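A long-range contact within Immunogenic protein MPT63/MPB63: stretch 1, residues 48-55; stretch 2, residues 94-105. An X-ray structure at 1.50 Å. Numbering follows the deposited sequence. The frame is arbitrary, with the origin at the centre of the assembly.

Stretch 1 (48-55) WEATATVN
Stretch 2, residues 94-105: TIPQGEQSTGKI

G103, with phi/psi of 166°/-174°, sits inside strand 100-105 at backbone angles that call for glycine, since a CB would be jammed against the carbonyl O of T102; it nevertheless keeps full register with A52. Around it, strand 48-55 and strand 100-105 run antiparallel, their N-to-C directions 169° apart and their axes 4.6 Å apart at closest approach. Hydrogen-bonded pairs are A50/I105, A52/G103 and V54/S101, with CA-CA distances of 5.5, 5.7 and 5.4 Å; they alternate with the narrower non-hydrogen-bonded pairs T51/K104, T53/T102 and N55/Q100, at 4.6, 4.2 and 4.4 Å.

Each wide pair closes a ring with two backbone N-H...O hydrogen bonds: A50 N to I105 O and I105 N to A50 O, both 3.0 Å; A52 N to G103 O, 2.9 Å, and G103 N to A52 O, 3.0 Å; V54 N to S101 O and S101 N to V54 O, both 2.9 Å. Five of these carbonyls receive CA-H...O contacts from residues of the narrow pairs, among them Q100 CA to V54 O at 3.1 Å and T53 CA to S101 O at 3.3 Å, and I105 O receives one from E49 CA at 3.2 Å.

A50, A52, V54, S101 and I105 share one face. I105 (chi1 p, chi2 t) lays CG1 4.1 Å from A50 CB and CD1 4.3 Å from A52 CB, so one branched chain covers two small alanines. V54 (chi1 p) places CG1 4.2 Å from CD1 of I95 (p, t), a loop residue preceding the strand.

T51, T53, N55, Q100, T102 and K104 occupy the other face. T53 (m) and T102 (t) bring their OG1 atoms within 2.7 Å, a short hydroxyl-hydroxyl hydrogen bond across the pair with the shortest CA-CA distance, 4.2 Å. K104 (m, m, chi3 -145°, chi4 m) passes T51 (m), its CD 3.4 Å from T51 OG1, and reaches E49 (p, t, chi3 72°). K104 NZ and E49 OE2 form a long salt bridge of 3.8 Å, though the place of OE2 is less sure; a water also links the two, donating to E49 OE2 at 2.9 Å and accepting a weak bond from K104 NZ at 3.4 Å.

Before the strand, P96 to E99 form a type II turn, closed by E99 N to P96 O at 3.1 Å, with G98 at 94°/-12°. N55 (t, chi2 1°) and Q100 (m, t, chi3 20°) are joined through a second water, which donates to N55 OD1 at 3.2 Å and G98 O at 2.8 Å and accepts from Q100 NE2 at 3.0 Å, tying turn to sheet.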

# COMPACT_ATOMS: atom_id res chain seq x y z
N TRP A 48 4.70 -7.26 -9.60
CA TRP A 48 3.30 -7.36 -9.16
C TRP A 48 2.78 -5.95 -8.93
O TRP A 48 3.52 -4.96 -8.80
CB TRP A 48 3.16 -8.18 -7.87
CG TRP A 48 3.10 -9.65 -8.19
CD1 TRP A 48 4.02 -10.35 -8.92
CD2 TRP A 48 2.06 -10.55 -7.80
NE1 TRP A 48 3.62 -11.67 -9.00
CE2 TRP A 48 2.42 -11.81 -8.32
CE3 TRP A 48 0.87 -10.44 -7.05
CZ2 TRP A 48 1.65 -12.94 -8.13
CZ3 TRP A 48 0.11 -11.57 -6.87
CH2 TRP A 48 0.49 -12.81 -7.41
N GLU A 49 1.46 -5.83 -8.89
CA GLU A 49 0.81 -4.56 -8.64
C GLU A 49 -0.36 -4.75 -7.65
O GLU A 49 -0.85 -5.85 -7.45
CB GLU A 49 0.29 -3.91 -9.92
CG GLU A 49 -0.77 -4.74 -10.64
CD GLU A 49 -1.39 -4.05 -11.82
OE1 GLU A 49 -0.70 -3.89 -12.87
OE2 GLU A 49 -2.54 -3.62 -11.75
N ALA A 50 -0.76 -3.62 -7.06
CA ALA A 50 -2.06 -3.55 -6.40
C ALA A 50 -2.61 -2.15 -6.71
O ALA A 50 -1.90 -1.23 -7.13
CB ALA A 50 -2.03 -3.83 -4.92
N THR A 51 -3.91 -1.97 -6.51
CA THR A 51 -4.56 -0.68 -6.64
C THR A 51 -4.95 -0.17 -5.26
O THR A 51 -5.69 -0.81 -4.52
CB THR A 51 -5.81 -0.78 -7.52
OG1 THR A 51 -5.41 -1.20 -8.84
CG2 THR A 51 -6.49 0.58 -7.60
N ALA A 52 -4.39 0.98 -4.89
CA ALA A 52 -4.55 1.55 -3.56
C ALA A 52 -5.20 2.93 -3.64
O ALA A 52 -4.91 3.68 -4.58
CB ALA A 52 -3.22 1.67 -2.86
N THR A 53 -6.06 3.17 -2.69
CA THR A 53 -6.80 4.44 -2.58
C THR A 53 -6.72 4.96 -1.15
O THR A 53 -7.04 4.22 -0.21
CB THR A 53 -8.28 4.27 -2.96
OG1 THR A 53 -8.38 3.64 -4.26
CG2 THR A 53 -8.98 5.62 -3.08
N VAL A 54 -6.30 6.22 -0.98
CA VAL A 54 -6.27 6.84 0.35
C VAL A 54 -7.38 7.89 0.43
O VAL A 54 -7.67 8.60 -0.56
CB VAL A 54 -4.89 7.41 0.67
CG1 VAL A 54 -4.46 8.48 -0.32
CG2 VAL A 54 -4.94 7.93 2.11
N ASN A 55 -7.99 7.95 1.57
CA ASN A 55 -9.16 8.79 1.86
C ASN A 55 -8.84 9.69 3.03
O ASN A 55 -8.58 9.17 4.11
CB ASN A 55 -10.34 7.87 2.16
CG ASN A 55 -11.63 8.61 2.35
OD1 ASN A 55 -11.68 9.84 2.24
ND2 ASN A 55 -12.69 7.84 2.64
N THR A 94 -0.08 15.68 -1.18
CA THR A 94 -0.96 15.90 -0.04
C THR A 94 -2.38 16.17 -0.52
O THR A 94 -2.62 16.93 -1.46
CB THR A 94 -0.49 17.11 0.80
OG1 THR A 94 0.82 16.81 1.29
CG2 THR A 94 -1.33 17.36 2.03
N ILE A 95 -3.34 15.53 0.15
CA ILE A 95 -4.74 15.76 -0.26
C ILE A 95 -5.53 16.33 0.90
O ILE A 95 -5.40 15.90 2.05
CB ILE A 95 -5.40 14.46 -0.71
CG1 ILE A 95 -5.31 13.39 0.36
CG2 ILE A 95 -4.79 14.00 -2.04
CD1 ILE A 95 -6.32 12.26 0.18
N PRO A 96 -6.39 17.30 0.64
CA PRO A 96 -7.19 17.89 1.69
C PRO A 96 -8.29 16.95 2.20
O PRO A 96 -8.69 15.99 1.50
CB PRO A 96 -7.87 19.09 1.00
CG PRO A 96 -7.84 18.76 -0.45
CD PRO A 96 -6.66 17.85 -0.69
N GLN A 97 -8.77 17.24 3.40
CA GLN A 97 -9.85 16.48 4.00
C GLN A 97 -11.03 16.36 3.04
O GLN A 97 -11.43 17.35 2.42
CB GLN A 97 -10.34 17.18 5.28
CG GLN A 97 -11.38 16.36 6.03
CD GLN A 97 -11.75 16.99 7.36
OE1 GLN A 97 -10.85 17.33 8.14
NE2 GLN A 97 -13.04 17.14 7.60
N GLY A 98 -11.58 15.15 2.96
CA GLY A 98 -12.77 14.90 2.14
C GLY A 98 -12.44 14.42 0.73
O GLY A 98 -13.35 13.98 0.05
N GLU A 99 -11.19 14.51 0.32
CA GLU A 99 -10.76 14.03 -1.01
C GLU A 99 -10.12 12.66 -0.86
O GLU A 99 -9.90 12.16 0.25
CB GLU A 99 -9.80 15.05 -1.63
CG GLU A 99 -10.50 16.39 -1.84
CD GLU A 99 -9.81 17.27 -2.84
OE1 GLU A 99 -8.77 16.91 -3.44
OE2 GLU A 99 -10.36 18.39 -3.03
N GLN A 100 -9.87 12.06 -2.01
CA GLN A 100 -9.24 10.75 -2.13
C GLN A 100 -8.19 10.78 -3.22
O GLN A 100 -8.23 11.67 -4.08
CB GLN A 100 -10.29 9.65 -2.42
CG GLN A 100 -11.42 9.68 -1.42
CD GLN A 100 -12.20 8.41 -1.24
OE1 GLN A 100 -11.71 7.33 -1.58
NE2 GLN A 100 -13.39 8.50 -0.66
N SER A 101 -7.31 9.77 -3.18
CA SER A 101 -6.27 9.68 -4.20
C SER A 101 -6.05 8.22 -4.55
O SER A 101 -5.92 7.43 -3.60
CB SER A 101 -5.02 10.38 -3.68
OG SER A 101 -3.99 10.48 -4.63
N THR A 102 -6.00 7.86 -5.82
CA THR A 102 -5.88 6.44 -6.13
C THR A 102 -4.79 6.19 -7.17
O THR A 102 -4.38 7.09 -7.91
CB THR A 102 -7.26 5.91 -6.60
OG1 THR A 102 -7.27 4.48 -6.60
CG2 THR A 102 -7.49 6.32 -8.06
N GLY A 103 -4.35 4.93 -7.22
CA GLY A 103 -3.41 4.59 -8.30
C GLY A 103 -2.77 3.25 -7.98
O GLY A 103 -3.11 2.55 -7.02
N LYS A 104 -1.80 2.88 -8.82
CA LYS A 104 -1.09 1.63 -8.57
C LYS A 104 0.13 1.75 -7.67
O LYS A 104 0.77 2.79 -7.56
CB LYS A 104 -0.59 1.08 -9.92
CG LYS A 104 -1.72 0.93 -10.94
CD LYS A 104 -2.70 -0.13 -10.52
CE LYS A 104 -3.31 -0.93 -11.65
NZ LYS A 104 -3.77 -0.13 -12.81
N ILE A 105 0.44 0.61 -7.05
CA ILE A 105 1.71 0.44 -6.32
C ILE A 105 2.30 -0.85 -6.86
O ILE A 105 1.55 -1.75 -7.27
CB ILE A 105 1.50 0.38 -4.80
CG1 ILE A 105 0.42 -0.62 -4.37
CG2 ILE A 105 1.19 1.77 -4.20
CD1 ILE A 105 0.32 -0.81 -2.87
O HOH W 1 -4.17 -3.27 -14.13
O HOH W 2 -13.90 11.28 0.37